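Local atomic coordinates of pilus tip adhesin Cpa (Streptococcus pyogenes, PDB entry 4C0Z), a protein that forms part of the pilus tip and can attach covalently to host cell-surface targets through its reactive thioester bonds, thereby mediating adhesion. Residues 36-41 / 123-128; 68-73 / 198-203; 101-106 / 189-194; 113-118 / 181-186. All coordinates share one frame; numbering follows the deposited sequence. Where two conformers were deposited one is given.

Overall arrangement
In this N-terminal thioester domain, contacts 2 and 3 involve strands of the antiparallel barrel, contact 1 joins a loop to helix 123-138, and contact 4 joins two surface loops. Strands 72-78 and 191-198, reached by contacts 2 and 3, are neighbours in the sheet, although the contact centres are 25 Å apart. Contacts 1 and 4 touch where M118 packs on A126 of helix 123-138. Contacts 3 and 4, with centres 13 Å apart, meet through a long, weak ion pair of R104 with E181. Along the chain, contact 4 falls within the span of contact 3, and that within the span of contact 2, whereas the segments of contact 1 alternate with those of the others. Contacts 1 and 2 lie nearer the bound spermidine, and both touch the second subunit.

Contact 1. Residues 36-41 / 123-128; sequences KTYHNL and PLNAIL
T37 meets the helix weakly, its carbonyl O facing the CD1 methyl of L128, and the next residue makes the main contact. The Y38 ring is placed by a CG that stands beside the backbone N (chi1 -75°). L124 CB lies over the middle of that ring, 3.6 Å from the Y38 centroid and 12° off the normal, which satisfies a CH-pi contact. L124 CD1 extends the cover to Y38 CD2, at 3.8 Å. At the ring's edge the phenol donates a hydrogen bond from Y38 OH to N125 OD1, 2.7 Å long, with the donor above the amide's carbonyl plane. N125 ND2 is bonded to Q163, so both ends of this amide are held and its rotation is fixed.

H39 touches through its backbone: its O is 3.3 Å from I127 CG2. A water accepts from H39 N and donates to L124 O at 2.7 Å, bridging loop and helix. H39 CB leaves the backbone away from the helix; ND1 bonds D23 and the imidazole stacks on F62. N40 lays its amide across I127, N40 ND2 being 3.5 Å from I127 CD1; Q52 and K42 hold its OD1, and Y29 its ND2.

The loop thus runs from strand 19-23 to strand 41-44 over the start of helix 123-138, with L157 of helix 151-157 against Y38 and L128, and strand 51-56, which carries the thioester residue C55, behind I127.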
# COMPACT_ATOMS: atom_id res chain seq x y z
N LYS I 36 -12.88 10.68 0.01
CA LYS I 36 -12.18 10.60 1.30
C LYS I 36 -11.48 9.27 1.45
O LYS I 36 -12.06 8.23 1.14
CB LYS I 36 -13.15 10.86 2.46
CG LYS I 36 -13.51 12.33 2.62
CD LYS I 36 -14.39 12.57 3.84
CE LYS I 36 -14.72 14.03 3.98
NZ LYS I 36 -15.55 14.29 5.19
N THR I 37 -10.23 9.31 1.92
CA THR I 37 -9.38 8.13 2.11
C THR I 37 -9.71 7.33 3.39
O THR I 37 -8.83 6.66 3.94
CB THR I 37 -7.89 8.53 2.07
OG1 THR I 37 -7.68 9.61 3.00
CG2 THR I 37 -7.42 8.90 0.68
N TYR I 38 -10.97 7.36 3.85
CA TYR I 38 -11.35 6.59 5.03
C TYR I 38 -11.63 5.13 4.62
O TYR I 38 -11.90 4.85 3.45
CB TYR I 38 -12.60 7.18 5.69
CG TYR I 38 -12.41 8.45 6.48
CD1 TYR I 38 -11.43 8.54 7.47
CD2 TYR I 38 -13.29 9.52 6.34
CE1 TYR I 38 -11.29 9.69 8.25
CE2 TYR I 38 -13.16 10.67 7.12
CZ TYR I 38 -12.16 10.75 8.07
OH TYR I 38 -12.03 11.91 8.83
N HIS I 39 -11.57 4.22 5.60
CA HIS I 39 -11.91 2.81 5.46
C HIS I 39 -12.57 2.37 6.72
O HIS I 39 -12.31 2.93 7.79
CB HIS I 39 -10.66 1.92 5.19
CG HIS I 39 -9.94 2.32 3.94
ND1 HIS I 39 -10.38 1.91 2.70
CD2 HIS I 39 -8.89 3.16 3.78
CE1 HIS I 39 -9.59 2.50 1.83
NE2 HIS I 39 -8.66 3.24 2.43
N ASN I 40 -13.43 1.36 6.60
CA ASN I 40 -14.08 0.74 7.74
C ASN I 40 -14.28 -0.71 7.35
O ASN I 40 -15.35 -1.12 6.92
CB ASN I 40 -15.38 1.45 8.16
CG ASN I 40 -15.86 1.02 9.52
OD1 ASN I 40 -15.47 -0.04 10.06
ND2 ASN I 40 -16.72 1.83 10.12
N LEU I 41 -13.20 -1.47 7.46
CA LEU I 41 -13.17 -2.87 7.08
C LEU I 41 -13.87 -3.76 8.05
O LEU I 41 -13.78 -3.58 9.27
CB LEU I 41 -11.73 -3.36 6.81
CG LEU I 41 -10.85 -2.45 5.94
CD1 LEU I 41 -9.41 -2.91 5.94
CD2 LEU I 41 -11.40 -2.32 4.54
N PRO I 123 -14.96 8.44 15.07
CA PRO I 123 -14.80 7.01 14.69
C PRO I 123 -13.89 6.68 13.50
O PRO I 123 -12.99 5.85 13.64
CB PRO I 123 -16.23 6.55 14.44
CG PRO I 123 -17.05 7.40 15.31
CD PRO I 123 -16.37 8.73 15.43
N LEU I 124 -14.09 7.34 12.33
CA LEU I 124 -13.30 7.09 11.13
C LEU I 124 -11.84 7.49 11.29
O LEU I 124 -10.96 6.80 10.77
CB LEU I 124 -13.94 7.71 9.88
CG LEU I 124 -15.28 7.12 9.45
CD1 LEU I 124 -16.02 8.06 8.50
CD2 LEU I 124 -15.11 5.71 8.85
N ASN I 125 -11.59 8.55 12.07
CA ASN I 125 -10.23 9.00 12.40
C ASN I 125 -9.56 8.01 13.36
O ASN I 125 -8.36 7.79 13.26
CB ASN I 125 -10.26 10.41 13.02
CG ASN I 125 -10.58 11.52 12.06
OD1 ASN I 125 -10.34 11.42 10.86
ND2 ASN I 125 -11.07 12.64 12.57
N ALA I 126 -10.35 7.40 14.26
CA ALA I 126 -9.86 6.42 15.24
C ALA I 126 -9.47 5.12 14.53
O ALA I 126 -8.42 4.55 14.83
CB ALA I 126 -10.91 6.18 16.33
N ILE I 127 -10.29 4.70 13.53
CA ILE I 127 -10.00 3.52 12.69
C ILE I 127 -8.69 3.78 11.92
O ILE I 127 -7.81 2.92 11.87
CB ILE I 127 -11.17 3.20 11.72
CG1 ILE I 127 -12.37 2.65 12.47
CG2 ILE I 127 -10.72 2.20 10.64
CD1 ILE I 127 -13.72 2.80 11.75
N LEU I 128 -8.55 4.98 11.34
CA LEU I 128 -7.36 5.39 10.60
C LEU I 128 -6.08 5.32 11.47
O LEU I 128 -5.07 4.82 11.01
CB LEU I 128 -7.58 6.80 10.03
CG LEU I 128 -6.64 7.23 8.95
CD1 LEU I 128 -7.38 7.95 7.85
CD2 LEU I 128 -5.57 8.14 9.50
O HOH W 1 -10.74 5.21 8.59

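Contact 2. Residues 68-73 / 198-203; sequences SVRSQW and SSDKTF
Q72 lays its side chain flat on the F203 ring, the amide and ring planes only 8° apart. The ring belongs to the type I beta turn D200-F203, in the connection between antiparallel barrel strands 191-198 and 205-211, immediately before the thioester residue Q204. Q72 CG stands over the ring centre, 3.6 Å from the F203 centroid, a CH-pi contact. The bend at chi2 (83°) carries CD across the same face, and Q72 NE2 comes 3.4 Å from F203 CZ. The amide oxygen, OE1, is held by the backbone N of S64.

R70 approaches the rim of that ring instead: its NH1 is 3.7 Å from F203 CZ, with the guanidinium strongly inclined to the ring. R70 NH2 and D200 OD2 remain 4.3 Å apart, too far for a salt bridge, although the opposite charges may still attract.

Just before the turn, beside the start of strand 72-78, S199 N donates to W73 O over 2.9 Å with a nearly straight angle of 165°. A water donates to both W73 O and S198 OG, adding a second link between the segments. D200 OD1 closes an Asx turn by accepting from T202 N; D200 O accepts from S198 OG, ahead of the turn, at 2.7 Å and from F203 N, the turn's own bond, on the opposite face of its plane.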
# COMPACT_ATOMS: atom_id res chain seq x y z
N SER I 68 -20.03 -3.07 -4.11
CA SER I 68 -19.37 -3.51 -5.35
C SER I 68 -19.99 -4.85 -5.76
O SER I 68 -20.46 -5.58 -4.91
CB SER I 68 -17.86 -3.66 -5.13
OG SER I 68 -17.20 -4.25 -6.24
N VAL I 69 -19.99 -5.16 -7.07
CA VAL I 69 -20.45 -6.45 -7.59
C VAL I 69 -19.38 -7.53 -7.25
O VAL I 69 -19.69 -8.70 -7.26
CB VAL I 69 -20.75 -6.41 -9.12
CG1 VAL I 69 -21.96 -5.52 -9.42
CG2 VAL I 69 -19.52 -5.94 -9.93
N ARG I 70 -18.14 -7.10 -6.95
CA ARG I 70 -17.02 -7.97 -6.56
C ARG I 70 -17.03 -8.18 -5.06
O ARG I 70 -17.23 -7.24 -4.30
CB ARG I 70 -15.67 -7.38 -6.99
CG ARG I 70 -15.54 -7.13 -8.51
CD ARG I 70 -14.13 -6.70 -8.89
NE ARG I 70 -13.19 -7.83 -8.86
CZ ARG I 70 -11.86 -7.73 -8.75
NH1 ARG I 70 -11.28 -6.54 -8.67
NH2 ARG I 70 -11.11 -8.83 -8.73
N SER I 71 -16.78 -9.40 -4.65
CA SER I 71 -16.70 -9.82 -3.25
C SER I 71 -15.40 -10.57 -3.01
O SER I 71 -14.95 -11.35 -3.87
CB SER I 71 -17.88 -10.72 -2.90
OG SER I 71 -19.09 -9.99 -2.91
N GLN I 72 -14.77 -10.32 -1.84
CA GLN I 72 -13.56 -11.05 -1.47
C GLN I 72 -13.85 -12.00 -0.36
O GLN I 72 -14.56 -11.66 0.60
CB GLN I 72 -12.38 -10.14 -1.15
CG GLN I 72 -11.74 -9.54 -2.38
CD GLN I 72 -12.51 -8.33 -2.81
OE1 GLN I 72 -12.85 -7.46 -1.99
NE2 GLN I 72 -12.91 -8.30 -4.07
N TRP I 73 -13.33 -13.23 -0.52
CA TRP I 73 -13.57 -14.34 0.42
C TRP I 73 -12.36 -14.66 1.22
O TRP I 73 -11.23 -14.59 0.72
CB TRP I 73 -14.14 -15.55 -0.29
CG TRP I 73 -15.32 -15.19 -1.16
CD1 TRP I 73 -15.32 -15.03 -2.51
CD2 TRP I 73 -16.61 -14.77 -0.70
NE1 TRP I 73 -16.55 -14.62 -2.94
CE2 TRP I 73 -17.37 -14.44 -1.85
CE3 TRP I 73 -17.22 -14.65 0.56
CZ2 TRP I 73 -18.71 -14.04 -1.77
CZ3 TRP I 73 -18.54 -14.25 0.64
CH2 TRP I 73 -19.27 -13.94 -0.52
N SER I 198 -6.97 -14.07 2.58
CA SER I 198 -7.67 -13.81 1.32
C SER I 198 -7.50 -14.97 0.36
O SER I 198 -6.37 -15.41 0.17
CB SER I 198 -7.09 -12.55 0.65
OG SER I 198 -7.83 -12.25 -0.52
N SER I 199 -8.60 -15.42 -0.26
CA SER I 199 -8.63 -16.48 -1.28
C SER I 199 -7.85 -16.02 -2.51
O SER I 199 -7.02 -16.77 -3.04
CB SER I 199 -10.07 -16.79 -1.67
OG SER I 199 -10.12 -17.77 -2.69
N ASP I 200 -8.10 -14.78 -2.92
CA ASP I 200 -7.50 -14.11 -4.05
C ASP I 200 -6.20 -13.46 -3.52
O ASP I 200 -6.26 -12.52 -2.72
CB ASP I 200 -8.49 -13.04 -4.56
CG ASP I 200 -8.08 -12.34 -5.85
OD1 ASP I 200 -6.88 -12.31 -6.16
OD2 ASP I 200 -8.98 -11.84 -6.57
N LYS I 201 -5.04 -13.94 -4.00
CA LYS I 201 -3.72 -13.47 -3.56
C LYS I 201 -3.39 -12.02 -4.00
O LYS I 201 -2.41 -11.45 -3.57
CB LYS I 201 -2.61 -14.46 -3.98
CG LYS I 201 -2.67 -15.81 -3.27
CD LYS I 201 -2.17 -15.70 -1.83
CE LYS I 201 -2.18 -17.02 -1.08
NZ LYS I 201 -1.97 -16.82 0.38
N THR I 202 -4.25 -11.42 -4.78
CA THR I 202 -4.13 -10.03 -5.27
C THR I 202 -4.71 -9.04 -4.21
O THR I 202 -4.44 -7.83 -4.26
CB THR I 202 -4.83 -10.07 -6.65
OG1 THR I 202 -3.86 -9.97 -7.69
CG2 THR I 202 -5.94 -9.14 -6.79
N PHE I 203 -5.50 -9.56 -3.27
CA PHE I 203 -6.12 -8.76 -2.21
C PHE I 203 -5.44 -8.92 -0.87
O PHE I 203 -4.84 -9.95 -0.57
CB PHE I 203 -7.64 -9.05 -2.11
CG PHE I 203 -8.45 -8.44 -3.22
CD1 PHE I 203 -8.63 -9.11 -4.42
CD2 PHE I 203 -9.03 -7.17 -3.08
CE1 PHE I 203 -9.34 -8.52 -5.48
CE2 PHE I 203 -9.76 -6.59 -4.12
CZ PHE I 203 -9.90 -7.25 -5.32
O HOH W 2 -10.47 -12.78 -1.38

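Contact 3. Residues 101-106 / 189-194; sequences NILRIL and ANYQLS
Y191 OH lies 3.1 Å from L106 O, the closest polar approach between helix and strand, though its geometry leaves the bonding open. The Y191 ring has CG anti to the backbone N (chi1 -171°), and its hydroxyl finishes beside the end of segment 101-106. Y107 and Y211 both meet this ring edge-to-face.

I102 and L106, one helical turn apart and joined by the routine helical bond from L106 N to I102 O, both reach L193. L193 CD1 is 3.7 Å from L106 CD1 and 3.8 Å from I102 CG2, and L193 crosses each of those side chains at about a right angle.

Between them along the sequence, the L103 side chain slides past those of Y191 and L193 in opposite directions. Its CG is 3.8 Å from L193 CB. One branch, CD2, touches Y191 CD2 at 3.6 Å; the other, CD1, meets the backbone at Y191 O, 3.5 Å away. L103 adopts an unusual first torsion (chi1 -107°) with its end near the strand. On a more remote helix face, R104 NH2 donates to N101 OD1, with a weak, long ion pair to E181.

The axes of segments 101-106 and 191-194 approach to 8.7 Å at an angle of 115°, so the helix lies steeply across the strand. L106 also touches L207 and A209 of strand 205-211, and F84 of helix 81-87 reaches both I102 and L193. The arrangement is that of a helix packed by its apolar side chains against an antiparallel beta-barrel, here the barrel of the thioester domain.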
# COMPACT_ATOMS: atom_id res chain seq x y z
N ASN I 101 1.81 -7.47 20.21
CA ASN I 101 1.78 -6.06 19.84
C ASN I 101 0.51 -5.71 19.09
O ASN I 101 -0.13 -4.70 19.40
CB ASN I 101 3.02 -5.67 19.06
CG ASN I 101 4.23 -5.53 19.95
OD1 ASN I 101 4.15 -5.10 21.10
ND2 ASN I 101 5.38 -5.90 19.43
N ILE I 102 0.11 -6.57 18.13
CA ILE I 102 -1.09 -6.39 17.33
C ILE I 102 -2.32 -6.46 18.24
O ILE I 102 -3.17 -5.56 18.18
CB ILE I 102 -1.11 -7.36 16.11
CG1 ILE I 102 -0.10 -6.88 15.03
CG2 ILE I 102 -2.52 -7.49 15.51
CD1 ILE I 102 0.44 -7.93 14.14
N LEU I 103 -2.38 -7.48 19.11
CA LEU I 103 -3.47 -7.67 20.09
C LEU I 103 -3.62 -6.45 20.99
O LEU I 103 -4.75 -6.01 21.23
CB LEU I 103 -3.25 -8.92 20.94
CG LEU I 103 -4.15 -10.14 20.66
CD1 LEU I 103 -3.98 -11.18 21.74
CD2 LEU I 103 -5.62 -9.77 20.56
N ARG I 104 -2.48 -5.89 21.48
CA ARG I 104 -2.48 -4.68 22.32
C ARG I 104 -3.07 -3.48 21.58
O ARG I 104 -3.82 -2.71 22.19
CB ARG I 104 -1.07 -4.35 22.83
CG ARG I 104 -0.79 -4.93 24.19
CD ARG I 104 0.50 -4.41 24.80
NE ARG I 104 1.69 -4.88 24.07
CZ ARG I 104 2.32 -6.02 24.32
NH1 ARG I 104 1.89 -6.84 25.27
NH2 ARG I 104 3.39 -6.36 23.61
N ILE I 105 -2.77 -3.33 20.28
CA ILE I 105 -3.28 -2.25 19.44
C ILE I 105 -4.79 -2.39 19.28
O ILE I 105 -5.49 -1.40 19.43
CB ILE I 105 -2.56 -2.16 18.07
CG1 ILE I 105 -1.11 -1.67 18.25
CG2 ILE I 105 -3.32 -1.25 17.08
CD1 ILE I 105 -0.24 -1.93 17.04
N LEU I 106 -5.27 -3.61 18.98
CA LEU I 106 -6.69 -3.85 18.80
C LEU I 106 -7.48 -3.62 20.08
O LEU I 106 -8.54 -3.01 20.04
CB LEU I 106 -6.94 -5.24 18.18
CG LEU I 106 -6.37 -5.47 16.77
CD1 LEU I 106 -6.71 -6.85 16.24
CD2 LEU I 106 -6.89 -4.44 15.78
N ALA I 189 -6.42 -13.05 28.72
CA ALA I 189 -6.28 -14.30 27.96
C ALA I 189 -7.47 -14.60 27.01
O ALA I 189 -7.27 -15.23 25.97
CB ALA I 189 -6.08 -15.47 28.92
N ASN I 190 -8.69 -14.13 27.37
CA ASN I 190 -9.92 -14.35 26.59
C ASN I 190 -10.09 -13.42 25.37
O ASN I 190 -10.92 -13.71 24.51
CB ASN I 190 -11.16 -14.32 27.50
CG ASN I 190 -11.34 -13.04 28.28
OD1 ASN I 190 -10.54 -12.69 29.15
ND2 ASN I 190 -12.44 -12.35 28.04
N TYR I 191 -9.28 -12.33 25.27
CA TYR I 191 -9.29 -11.40 24.13
C TYR I 191 -8.27 -11.95 23.11
O TYR I 191 -7.06 -11.87 23.35
CB TYR I 191 -8.95 -9.98 24.61
CG TYR I 191 -9.13 -8.91 23.56
CD1 TYR I 191 -10.37 -8.30 23.36
CD2 TYR I 191 -8.06 -8.45 22.81
CE1 TYR I 191 -10.54 -7.30 22.41
CE2 TYR I 191 -8.22 -7.45 21.85
CZ TYR I 191 -9.46 -6.88 21.65
OH TYR I 191 -9.62 -5.88 20.72
N GLN I 192 -8.76 -12.58 22.01
CA GLN I 192 -7.91 -13.30 21.05
C GLN I 192 -7.93 -12.80 19.60
O GLN I 192 -8.95 -12.32 19.08
CB GLN I 192 -8.24 -14.80 21.09
CG GLN I 192 -7.85 -15.45 22.42
CD GLN I 192 -8.46 -16.81 22.67
OE1 GLN I 192 -9.01 -17.47 21.77
NE2 GLN I 192 -8.37 -17.27 23.90
N LEU I 193 -6.77 -12.96 18.94
CA LEU I 193 -6.50 -12.52 17.58
C LEU I 193 -6.80 -13.57 16.52
O LEU I 193 -6.44 -14.74 16.69
CB LEU I 193 -5.03 -12.07 17.50
CG LEU I 193 -4.51 -11.48 16.18
CD1 LEU I 193 -5.24 -10.19 15.84
CD2 LEU I 193 -3.03 -11.23 16.28
N SER I 194 -7.41 -13.13 15.42
CA SER I 194 -7.72 -13.95 14.24
C SER I 194 -7.14 -13.30 12.99
O SER I 194 -7.20 -12.08 12.84
CB SER I 194 -9.23 -14.11 14.06
OG SER I 194 -9.76 -14.96 15.06

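Contact 4. Residues 113-118 / 181-186; sequences DRNGIM and ESLPNQ
L183 packs on two residues of the facing loop. Its CB is 3.6 Å from the amide carbon CG of N115, and its CD1 branch meets I117 CD1, also at 3.6 Å. R173 of helix 161-174 touches both L183 and I117, which places this apolar patch beside that helix. P184 adds a small contact, its ring atom CD lying 3.4 Å from N115 OD1.

The facing residues R114 and N115 are the central pair of a type I beta turn, D113-G116, closed by G116 N to D113 O; G116 has a positive phi (65°). D113 OD1 then accepts from M118 N, bracing the chain beyond the turn.

At N185 the N115 amide pairs with the backbone in a two-bond arrangement. N185 N donates to N115 OD1 at 2.9 Å, and N115 ND2 donates to N185 O at 2.8 Å with a nearly linear 174° angle. Each donor lies in the carbonyl plane of its acceptor, on a lone pair. N108 OD1 takes a further bond from N115 ND2. The side chain of N185 reaches back with ND2 to R114 O and N115 OD1, both weak bonds, while its CB lies 3.5 Å from R114 CG. R114 sends NE to Y107 OH.

Q186, whose CB leaves the backbone away from segment 113-118, folds NE2 back to donate to L183 O at 3.1 Å.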
# COMPACT_ATOMS: atom_id res chain seq x y z
N ASP I 113 -10.94 0.46 22.74
CA ASP I 113 -10.42 1.62 23.48
C ASP I 113 -10.45 1.45 25.03
O ASP I 113 -10.90 2.36 25.74
CB ASP I 113 -11.22 2.87 23.04
CG ASP I 113 -10.68 4.20 23.50
OD1 ASP I 113 -9.43 4.32 23.63
OD2 ASP I 113 -11.48 5.13 23.71
N ARG I 114 -10.04 0.28 25.56
CA ARG I 114 -10.13 -0.03 27.00
C ARG I 114 -9.38 0.98 27.90
O ARG I 114 -9.85 1.23 29.01
CB ARG I 114 -9.71 -1.49 27.29
CG ARG I 114 -9.94 -2.02 28.73
CD ARG I 114 -11.27 -2.74 28.98
NE ARG I 114 -11.11 -4.12 29.47
CZ ARG I 114 -11.79 -4.68 30.47
NH1 ARG I 114 -12.67 -3.97 31.16
NH2 ARG I 114 -11.57 -5.94 30.81
N ASN I 115 -8.28 1.61 27.43
CA ASN I 115 -7.55 2.56 28.27
C ASN I 115 -7.74 4.04 27.86
O ASN I 115 -7.00 4.92 28.34
CB ASN I 115 -6.07 2.19 28.38
CG ASN I 115 -5.83 0.93 29.16
OD1 ASN I 115 -6.04 0.86 30.38
ND2 ASN I 115 -5.38 -0.11 28.48
N GLY I 116 -8.75 4.29 27.04
CA GLY I 116 -9.13 5.63 26.58
C GLY I 116 -8.13 6.37 25.72
O GLY I 116 -8.19 7.60 25.64
N ILE I 117 -7.21 5.64 25.04
CA ILE I 117 -6.21 6.24 24.14
C ILE I 117 -6.90 6.99 22.97
O ILE I 117 -6.42 8.05 22.56
CB ILE I 117 -5.17 5.18 23.66
CG1 ILE I 117 -4.24 4.74 24.83
CG2 ILE I 117 -4.35 5.66 22.44
CD1 ILE I 117 -3.31 3.58 24.50
N MET I 118 -8.04 6.45 22.50
CA MET I 118 -8.82 6.98 21.38
C MET I 118 -9.86 8.05 21.77
O MET I 118 -10.59 8.52 20.89
CB MET I 118 -9.51 5.83 20.60
CG MET I 118 -8.62 4.62 20.31
SD MET I 118 -6.99 4.95 19.58
CE MET I 118 -7.46 5.60 18.00
N GLU I 181 1.98 -1.07 27.95
CA GLU I 181 2.18 -1.97 29.08
C GLU I 181 2.08 -1.28 30.46
O GLU I 181 1.83 -1.96 31.45
CB GLU I 181 3.50 -2.75 28.94
CG GLU I 181 3.45 -3.84 27.87
CD GLU I 181 4.78 -4.21 27.23
OE1 GLU I 181 5.82 -3.61 27.59
OE2 GLU I 181 4.77 -5.10 26.35
N SER I 182 2.25 0.06 30.51
CA SER I 182 2.16 0.86 31.74
C SER I 182 0.71 1.24 32.10
O SER I 182 0.46 1.73 33.20
CB SER I 182 3.03 2.11 31.65
OG SER I 182 2.51 3.06 30.73
N LEU I 183 -0.24 1.00 31.17
CA LEU I 183 -1.66 1.32 31.32
C LEU I 183 -2.39 0.40 32.30
O LEU I 183 -1.97 -0.74 32.47
CB LEU I 183 -2.36 1.32 29.95
CG LEU I 183 -1.92 2.40 28.97
CD1 LEU I 183 -2.39 2.07 27.58
CD2 LEU I 183 -2.42 3.77 29.38
N PRO I 184 -3.48 0.87 32.97
CA PRO I 184 -4.16 0.03 33.98
C PRO I 184 -4.76 -1.28 33.47
O PRO I 184 -4.69 -2.28 34.19
CB PRO I 184 -5.25 0.95 34.55
CG PRO I 184 -4.81 2.32 34.21
CD PRO I 184 -4.11 2.21 32.90
N ASN I 185 -5.35 -1.28 32.27
CA ASN I 185 -5.97 -2.48 31.71
C ASN I 185 -5.09 -3.16 30.67
O ASN I 185 -4.83 -2.60 29.61
CB ASN I 185 -7.36 -2.15 31.14
CG ASN I 185 -8.29 -1.50 32.12
OD1 ASN I 185 -8.60 -2.05 33.18
ND2 ASN I 185 -8.78 -0.31 31.78
N GLN I 186 -4.61 -4.38 30.99
CA GLN I 186 -3.76 -5.18 30.10
C GLN I 186 -4.62 -6.22 29.35
O GLN I 186 -5.68 -6.59 29.86
CB GLN I 186 -2.62 -5.87 30.89
CG GLN I 186 -1.62 -4.90 31.55
CD GLN I 186 -0.73 -4.16 30.56
OE1 GLN I 186 0.12 -4.74 29.88
NE2 GLN I 186 -0.89 -2.85 30.50